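Local coordinates for crystal protein (Bacillus thuringiensis serovar dakota, PDB 2ZTB) that is a cytotoxin that recognises cancer cells and, as an aerolysin-like protein, probably forms beta-barrel pores in their membranes, here in its proteolytically activated form, at residues 110-115 with 146-151; 125-130 with 139-144. One frame throughout, in Å; residues are numbered along the deposited sequence.

Contact 1: residues 110-115 with 146-151; sequences STVTSS and TSETTT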
ATOM      1  N   SER A 110       5.099  11.195  -0.862  1.00 55.45           N
ATOM      2  CA  SER A 110       4.775   9.934  -1.545  1.00 55.65           C
ATOM      3  C   SER A 110       4.128   9.001  -0.544  1.00 55.42           C
ATOM      4  O   SER A 110       4.715   8.717   0.495  1.00 54.96           O
ATOM      5  CB  SER A 110       6.033   9.265  -2.097  1.00 55.41           C
ATOM      6  OG  SER A 110       6.819  10.188  -2.823  1.00 57.67           O
ATOM      7  N   THR A 111       2.920   8.537  -0.855  1.00 56.01           N
ATOM      8  CA  THR A 111       2.136   7.698   0.057  1.00 56.38           C
ATOM      9  C   THR A 111       1.813   6.319  -0.562  1.00 57.11           C
ATOM     10  O   THR A 111       1.393   6.235  -1.718  1.00 57.96           O
ATOM     11  CB  THR A 111       0.860   8.435   0.503  1.00 56.46           C
ATOM     12  OG1 THR A 111       1.233   9.663   1.147  1.00 55.62           O
ATOM     13  CG2 THR A 111      -0.003   7.582   1.486  1.00 56.53           C
ATOM     14  N   VAL A 112       2.058   5.244   0.191  1.00 56.99           N
ATOM     15  CA  VAL A 112       1.539   3.903  -0.167  1.00 56.27           C
ATOM     16  C   VAL A 112       0.463   3.455   0.853  1.00 56.90           C
ATOM     17  O   VAL A 112       0.524   3.797   2.043  1.00 56.62           O
ATOM     18  CB  VAL A 112       2.687   2.848  -0.332  1.00 56.17           C
ATOM     19  CG1 VAL A 112       3.314   2.482   1.018  1.00 55.17           C
ATOM     20  CG2 VAL A 112       2.206   1.594  -1.083  1.00 54.48           C
ATOM     21  N   THR A 113      -0.547   2.740   0.361  1.00 57.65           N
ATOM     22  CA  THR A 113      -1.565   2.088   1.199  1.00 57.30           C
ATOM     23  C   THR A 113      -1.934   0.753   0.535  1.00 57.74           C
ATOM     24  O   THR A 113      -1.924   0.626  -0.696  1.00 57.34           O
ATOM     25  CB  THR A 113      -2.799   3.008   1.461  1.00 57.36           C
ATOM     26  OG1 THR A 113      -3.613   2.477   2.517  1.00 55.53           O
ATOM     27  CG2 THR A 113      -3.643   3.214   0.203  1.00 56.78           C
ATOM     28  N   SER A 114      -2.209  -0.256   1.352  1.00 57.92           N
ATOM     29  CA  SER A 114      -2.583  -1.576   0.826  1.00 57.62           C
ATOM     30  C   SER A 114      -3.489  -2.273   1.796  1.00 57.78           C
ATOM     31  O   SER A 114      -3.584  -1.887   2.949  1.00 57.97           O
ATOM     32  CB  SER A 114      -1.378  -2.477   0.520  1.00 56.87           C
ATOM     33  OG  SER A 114      -0.520  -2.604   1.636  1.00 55.28           O
ATOM     34  N   SER A 115      -4.158  -3.302   1.294  1.00 58.04           N
ATOM     35  CA  SER A 115      -5.064  -4.102   2.078  1.00 57.94           C
ATOM     36  C   SER A 115      -5.349  -5.378   1.287  1.00 57.86           C
ATOM     37  O   SER A 115      -4.901  -5.540   0.142  1.00 58.08           O
ATOM     38  CB  SER A 115      -6.354  -3.332   2.329  1.00 57.52           C
ATOM     39  OG  SER A 115      -6.967  -3.037   1.084  1.00 58.45           O
ATOM     40  N   THR A 146      -1.163  -1.622   5.621  1.00 55.19           N
ATOM     41  CA  THR A 146      -0.702  -0.402   6.289  1.00 54.73           C
ATOM     42  C   THR A 146      -0.609   0.796   5.325  1.00 54.30           C
ATOM     43  O   THR A 146      -0.802   0.654   4.113  1.00 53.84           O
ATOM     44  CB  THR A 146       0.675  -0.600   6.994  1.00 54.94           C
ATOM     45  OG1 THR A 146       1.700  -0.727   6.004  1.00 53.93           O
ATOM     46  CG2 THR A 146       0.667  -1.854   7.899  1.00 54.84           C
ATOM     47  N   SER A 147      -0.326   1.967   5.884  1.00 53.52           N
ATOM     48  CA  SER A 147      -0.059   3.171   5.093  1.00 53.66           C
ATOM     49  C   SER A 147       1.258   3.793   5.510  1.00 52.94           C
ATOM     50  O   SER A 147       1.575   3.827   6.689  1.00 52.27           O
ATOM     51  CB  SER A 147      -1.191   4.206   5.254  1.00 53.48           C
ATOM     52  OG  SER A 147      -2.427   3.661   4.816  1.00 55.57           O
ATOM     53  N   GLU A 148       2.016   4.293   4.531  1.00 53.52           N
ATOM     54  CA  GLU A 148       3.279   5.006   4.774  1.00 53.44           C
ATOM     55  C   GLU A 148       3.388   6.196   3.848  1.00 52.65           C
ATOM     56  O   GLU A 148       3.073   6.080   2.663  1.00 52.45           O
ATOM     57  CB  GLU A 148       4.487   4.129   4.458  1.00 53.79           C
ATOM     58  CG  GLU A 148       4.669   2.899   5.279  1.00 57.81           C
ATOM     59  CD  GLU A 148       5.818   2.061   4.768  1.00 60.47           C
ATOM     60  OE1 GLU A 148       6.971   2.523   4.829  1.00 63.85           O
ATOM     61  OE2 GLU A 148       5.565   0.944   4.298  1.00 63.82           O
ATOM     62  N   THR A 149       3.908   7.301   4.385  1.00 51.85           N
ATOM     63  CA  THR A 149       4.260   8.488   3.611  1.00 51.23           C
ATOM     64  C   THR A 149       5.737   8.830   3.824  1.00 51.17           C
ATOM     65  O   THR A 149       6.209   8.867   4.960  1.00 50.85           O
ATOM     66  CB  THR A 149       3.369   9.705   4.032  1.00 51.42           C
ATOM     67  OG1 THR A 149       2.000   9.362   3.823  1.00 51.28           O
ATOM     68  CG2 THR A 149       3.693  10.960   3.233  1.00 48.69           C
ATOM     69  N   THR A 150       6.461   9.066   2.732  1.00 51.15           N
ATOM     70  CA  THR A 150       7.826   9.606   2.805  1.00 51.56           C
ATOM     71  C   THR A 150       7.844  11.026   2.239  1.00 51.49           C
ATOM     72  O   THR A 150       6.980  11.395   1.452  1.00 51.16           O
ATOM     73  CB  THR A 150       8.858   8.708   2.075  1.00 52.06           C
ATOM     74  OG1 THR A 150       8.407   8.425   0.739  1.00 52.55           O
ATOM     75  CG2 THR A 150       9.058   7.378   2.835  1.00 52.43           C
ATOM     76  N   THR A 151       8.804  11.838   2.665  1.00 51.85           N
ATOM     77  CA  THR A 151       8.838  13.235   2.241  1.00 52.60           C
ATOM     78  C   THR A 151      10.193  13.618   1.638  1.00 53.21           C
ATOM     79  O   THR A 151      11.215  12.988   1.942  1.00 52.78           O
ATOM     80  CB  THR A 151       8.472  14.204   3.411  1.00 52.58           C
ATOM     81  OG1 THR A 151       9.443  14.104   4.463  1.00 51.81           O
ATOM     82  CG2 THR A 151       7.090  13.876   3.983  1.00 53.23           C
TER
HETATM   83  O   HOH W   1       1.063  -0.500   2.388  1.00 41.69           O
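Thr-111 and Thr-149 share one rotamer, with OG1 anti to the carbonyl carbon and CG2 anti to the backbone N (chi1 -59° in both). This brings the two hydroxyls together across a non-hydrogen-bonded residue pair of the antiparallel ladder. The side chains cross obliquely, and Thr-111 OG1 and Thr-149 OG1 hydrogen-bond at 2.8 Å. Each methyl lies beside the other residue's hydroxyl. The next non-hydrogen-bonded pair reaches the same result with unlike torsions. Thr-113 sets OG1 anti to its backbone N (chi1 -167°), Ser-147 sets OG anti to its carbonyl carbon, and the two oxygens hydrogen-bond at 2.8 Å. The backbones are joined by two-way hydrogen bonds at Ser-110 with Thr-150 and at Val-112 with Glu-148. Val-112 N meets Glu-148 O at 2.8 Å, nearly along the C=O axis. The last rung is longer, from Ser-114 N to Thr-146 O at 3.2 Å. A water also gives a proton to Thr-146 O and hydrogen-bonds Ser-114 OG. On the other face, partly apolar, which receives strand 136-142, Val-112 CG1 runs alongside Glu-148 CB at 4.0 Å. Glu-148 OE2 hydrogen-bonds Thr-142 OG1 of the hairpin, and Ser-110 OG hydrogen-bonds Asn-232. The contact is an antiparallel ladder between the long Ser/Thr-rich strands 96-116 and 147-164, which flank the hairpin. One face is a row of paired, uncharged hydroxyls, so the strands are tied there through side chains as well as backbone.

Contact 2: residues 125-130 with 139-144; sequences KLSIKK and SFSTTI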
ATOM      1  N   LYS A 125       7.372  -7.937   3.513  1.00 63.31           N
ATOM      2  CA  LYS A 125       7.138  -6.626   2.931  1.00 62.94           C
ATOM      3  C   LYS A 125       6.795  -6.763   1.455  1.00 62.39           C
ATOM      4  O   LYS A 125       7.293  -7.656   0.769  1.00 62.50           O
ATOM      5  CB  LYS A 125       8.367  -5.743   3.114  1.00 63.01           C
ATOM      6  CG  LYS A 125       8.818  -5.574   4.561  1.00 63.87           C
ATOM      7  CD  LYS A 125       7.977  -4.567   5.336  1.00 64.53           C
ATOM      8  CE  LYS A 125       8.545  -4.403   6.739  1.00 66.17           C
ATOM      9  NZ  LYS A 125       8.159  -3.117   7.373  1.00 67.98           N
ATOM     10  N   LEU A 126       5.920  -5.886   0.980  1.00 61.43           N
ATOM     11  CA  LEU A 126       5.556  -5.850  -0.421  1.00 60.55           C
ATOM     12  C   LEU A 126       6.314  -4.712  -1.118  1.00 60.39           C
ATOM     13  O   LEU A 126       6.328  -3.572  -0.637  1.00 60.10           O
ATOM     14  CB  LEU A 126       4.047  -5.659  -0.552  1.00 60.30           C
ATOM     15  CG  LEU A 126       3.450  -5.492  -1.948  1.00 60.15           C
ATOM     16  CD1 LEU A 126       3.444  -6.812  -2.679  1.00 58.81           C
ATOM     17  CD2 LEU A 126       2.042  -4.902  -1.863  1.00 59.94           C
ATOM     18  N   SER A 127       6.945  -5.026  -2.243  1.00 60.52           N
ATOM     19  CA  SER A 127       7.643  -4.023  -3.037  1.00 60.77           C
ATOM     20  C   SER A 127       6.689  -3.337  -4.009  1.00 60.77           C
ATOM     21  O   SER A 127       6.031  -3.993  -4.832  1.00 60.37           O
ATOM     22  CB  SER A 127       8.831  -4.630  -3.771  1.00 61.12           C
ATOM     23  OG  SER A 127       9.779  -5.135  -2.846  1.00 62.05           O
ATOM     24  N   ILE A 128       6.610  -2.015  -3.870  1.00 60.51           N
ATOM     25  CA  ILE A 128       5.790  -1.167  -4.726  1.00 60.71           C
ATOM     26  C   ILE A 128       6.705  -0.133  -5.399  1.00 61.63           C
ATOM     27  O   ILE A 128       7.448   0.603  -4.734  1.00 61.33           O
ATOM     28  CB  ILE A 128       4.610  -0.490  -3.928  1.00 60.56           C
ATOM     29  CG1 ILE A 128       3.602  -1.544  -3.425  1.00 59.26           C
ATOM     30  CG2 ILE A 128       3.897   0.578  -4.756  1.00 59.64           C
ATOM     31  CD1 ILE A 128       2.934  -2.396  -4.542  1.00 56.30           C
ATOM     32  N   LYS A 129       6.662  -0.116  -6.728  1.00 62.23           N
ATOM     33  CA  LYS A 129       7.427   0.828  -7.526  1.00 62.80           C
ATOM     34  C   LYS A 129       6.555   1.412  -8.625  1.00 62.46           C
ATOM     35  O   LYS A 129       5.921   0.677  -9.379  1.00 62.85           O
ATOM     36  CB  LYS A 129       8.647   0.145  -8.134  1.00 63.47           C
ATOM     37  CG  LYS A 129       9.758  -0.152  -7.132  1.00 66.01           C
ATOM     38  CD  LYS A 129      10.742  -1.200  -7.644  1.00 68.84           C
ATOM     39  CE  LYS A 129      12.174  -0.887  -7.192  1.00 70.55           C
ATOM     40  NZ  LYS A 129      12.563   0.511  -7.550  1.00 70.63           N
ATOM     41  N   LYS A 130       6.532   2.735  -8.717  1.00 62.00           N
ATOM     42  CA  LYS A 130       5.769   3.419  -9.753  1.00 61.59           C
ATOM     43  C   LYS A 130       6.522   4.646 -10.256  1.00 60.90           C
ATOM     44  O   LYS A 130       6.991   5.463  -9.459  1.00 60.98           O
ATOM     45  CB  LYS A 130       4.378   3.799  -9.217  1.00 61.99           C
ATOM     46  CG  LYS A 130       3.544   4.713 -10.107  1.00 62.68           C
ATOM     47  CD  LYS A 130       2.992   3.987 -11.314  1.00 65.04           C
ATOM     48  CE  LYS A 130       2.527   4.989 -12.362  1.00 66.25           C
ATOM     49  NZ  LYS A 130       1.737   4.319 -13.432  1.00 68.17           N
ATOM     50  N   SER A 139       9.409   4.345  -4.779  1.00 61.33           N
ATOM     51  CA  SER A 139       9.413   2.950  -4.335  1.00 61.30           C
ATOM     52  C   SER A 139       9.156   2.788  -2.832  1.00 60.58           C
ATOM     53  O   SER A 139       9.509   3.656  -2.027  1.00 60.27           O
ATOM     54  CB  SER A 139      10.695   2.238  -4.730  1.00 61.42           C
ATOM     55  OG  SER A 139      11.764   2.660  -3.914  1.00 64.53           O
ATOM     56  N   PHE A 140       8.531   1.662  -2.479  1.00 59.58           N
ATOM     57  CA  PHE A 140       8.187   1.331  -1.103  1.00 58.76           C
ATOM     58  C   PHE A 140       8.419  -0.163  -0.844  1.00 59.11           C
ATOM     59  O   PHE A 140       8.193  -1.002  -1.721  1.00 58.96           O
ATOM     60  CB  PHE A 140       6.709   1.642  -0.831  1.00 58.13           C
ATOM     61  CG  PHE A 140       6.379   3.121  -0.717  1.00 56.74           C
ATOM     62  CD1 PHE A 140       5.836   3.809  -1.791  1.00 54.81           C
ATOM     63  CD2 PHE A 140       6.572   3.804   0.481  1.00 55.41           C
ATOM     64  CE1 PHE A 140       5.538   5.159  -1.683  1.00 54.66           C
ATOM     65  CE2 PHE A 140       6.260   5.143   0.600  1.00 53.53           C
ATOM     66  CZ  PHE A 140       5.745   5.822  -0.480  1.00 55.23           C
ATOM     67  N   SER A 141       8.880  -0.481   0.360  1.00 59.27           N
ATOM     68  CA  SER A 141       8.851  -1.852   0.883  1.00 59.46           C
ATOM     69  C   SER A 141       7.870  -1.823   2.063  1.00 58.98           C
ATOM     70  O   SER A 141       8.191  -1.315   3.146  1.00 58.74           O
ATOM     71  CB  SER A 141      10.255  -2.307   1.310  1.00 59.51           C
ATOM     72  OG  SER A 141      10.330  -3.727   1.378  1.00 60.21           O
ATOM     73  N   THR A 142       6.658  -2.325   1.841  1.00 58.63           N
ATOM     74  CA  THR A 142       5.564  -2.021   2.758  1.00 58.28           C
ATOM     75  C   THR A 142       4.854  -3.242   3.346  1.00 58.45           C
ATOM     76  O   THR A 142       4.670  -4.255   2.663  1.00 59.12           O
ATOM     77  CB  THR A 142       4.564  -1.030   2.105  1.00 58.16           C
ATOM     78  OG1 THR A 142       3.737  -0.442   3.112  1.00 57.89           O
ATOM     79  CG2 THR A 142       3.707  -1.709   1.047  1.00 58.19           C
ATOM     80  N   THR A 143       4.463  -3.143   4.616  1.00 58.17           N
ATOM     81  CA  THR A 143       3.620  -4.155   5.244  1.00 57.42           C
ATOM     82  C   THR A 143       2.198  -4.034   4.693  1.00 57.53           C
ATOM     83  O   THR A 143       1.570  -2.973   4.768  1.00 57.61           O
ATOM     84  CB  THR A 143       3.606  -4.025   6.784  1.00 57.44           C
ATOM     85  OG1 THR A 143       4.938  -4.125   7.287  1.00 57.65           O
ATOM     86  CG2 THR A 143       2.745  -5.123   7.427  1.00 57.03           C
ATOM     87  N   ILE A 144       1.710  -5.127   4.122  1.00 57.41           N
ATOM     88  CA  ILE A 144       0.361  -5.197   3.581  1.00 57.27           C
ATOM     89  C   ILE A 144      -0.661  -4.874   4.670  1.00 56.79           C
ATOM     90  O   ILE A 144      -0.575  -5.399   5.789  1.00 56.64           O
ATOM     91  CB  ILE A 144       0.099  -6.569   2.943  1.00 57.31           C
ATOM     92  CG1 ILE A 144       1.148  -6.824   1.845  1.00 57.98           C
ATOM     93  CG2 ILE A 144      -1.323  -6.659   2.399  1.00 56.24           C
ATOM     94  CD1 ILE A 144       1.176  -8.281   1.298  1.00 57.91           C
TER
HETATM   95  O   HOH W   2       8.169  -0.240   5.623  1.00 68.86           O
HETATM   96  O   HOH W   3       9.917  -5.745  -0.161  1.00 72.43           O
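Phe-140 O is held by one hydrogen bond and one CA-H...O contact. The bond comes from Ile-128 N at 2.9 Å, nearly straight (172° at the hydrogen) and in the carbonyl plane. The CA-H of Ser-127 supplies the second contact, with Ser-127 CA 3.3 Å from Phe-140 O. Phe-140 N returns a bond to Ile-128 O. The CB atoms of Ile-128 and Phe-140 stand 4.3 Å apart, and the two side chains then lead away from the opposing strand. Leu-126 and Thr-142 form the next hydrogen-bonded pair. Leu-126 N reaches Thr-142 O at 2.7 Å in a straight bond (174°), but from above the carbonyl plane. Leu-126 CB meets Ile-144 CG1 at 3.9 Å, an apolar contact beside this pair. Leu-126 and Ile-128 rest on Val-68, with Leu-226 and Val-230 nearby. The other face holds Ser-127, Lys-129, Ser-139 and Ser-141 and is polar. A water bonds both Ser-127 OG and Ser-141 OG, the latter at 2.6 Å, bridging hydroxyls too far apart to bond. Lys-129 lays CG against Ser-139 CB at 3.5 Å, while its NZ forms a salt bridge with Glu-137. Beside this face, Lys-125 bends at chi2 (-79°) and crosses Thr-143 obliquely, where NZ makes only a weak bond to OG1 at 3.4 Å. This amphipathic antiparallel beta hairpin, packed on the long strands, is consistent with the one aerolysin-type toxins insert into the membrane.

The centres of contacts 1 and 2 lie about 9 Å apart, near the middle of the elongated chain. Along the sequence, strand 96-116 comes first, then the hairpin strands 126-132 and 136-142, then strand 147-164. Contact 2 is therefore enclosed by the two halves of contact 1. Contact 1 belongs to the long-stranded antiparallel sheet, and contact 2 is a separate two-stranded sheet. They touch where the Phe-140 ring packs on Val-112, CD2 to CG1 at 3.6 Å, and where Glu-148 OE2 probably bonds Thr-142 OG1 at 2.6 Å. The layout suggests a tucked hairpin that could unfold outward, with its flanking strands already paired, as proposed for aerolysin-like pores.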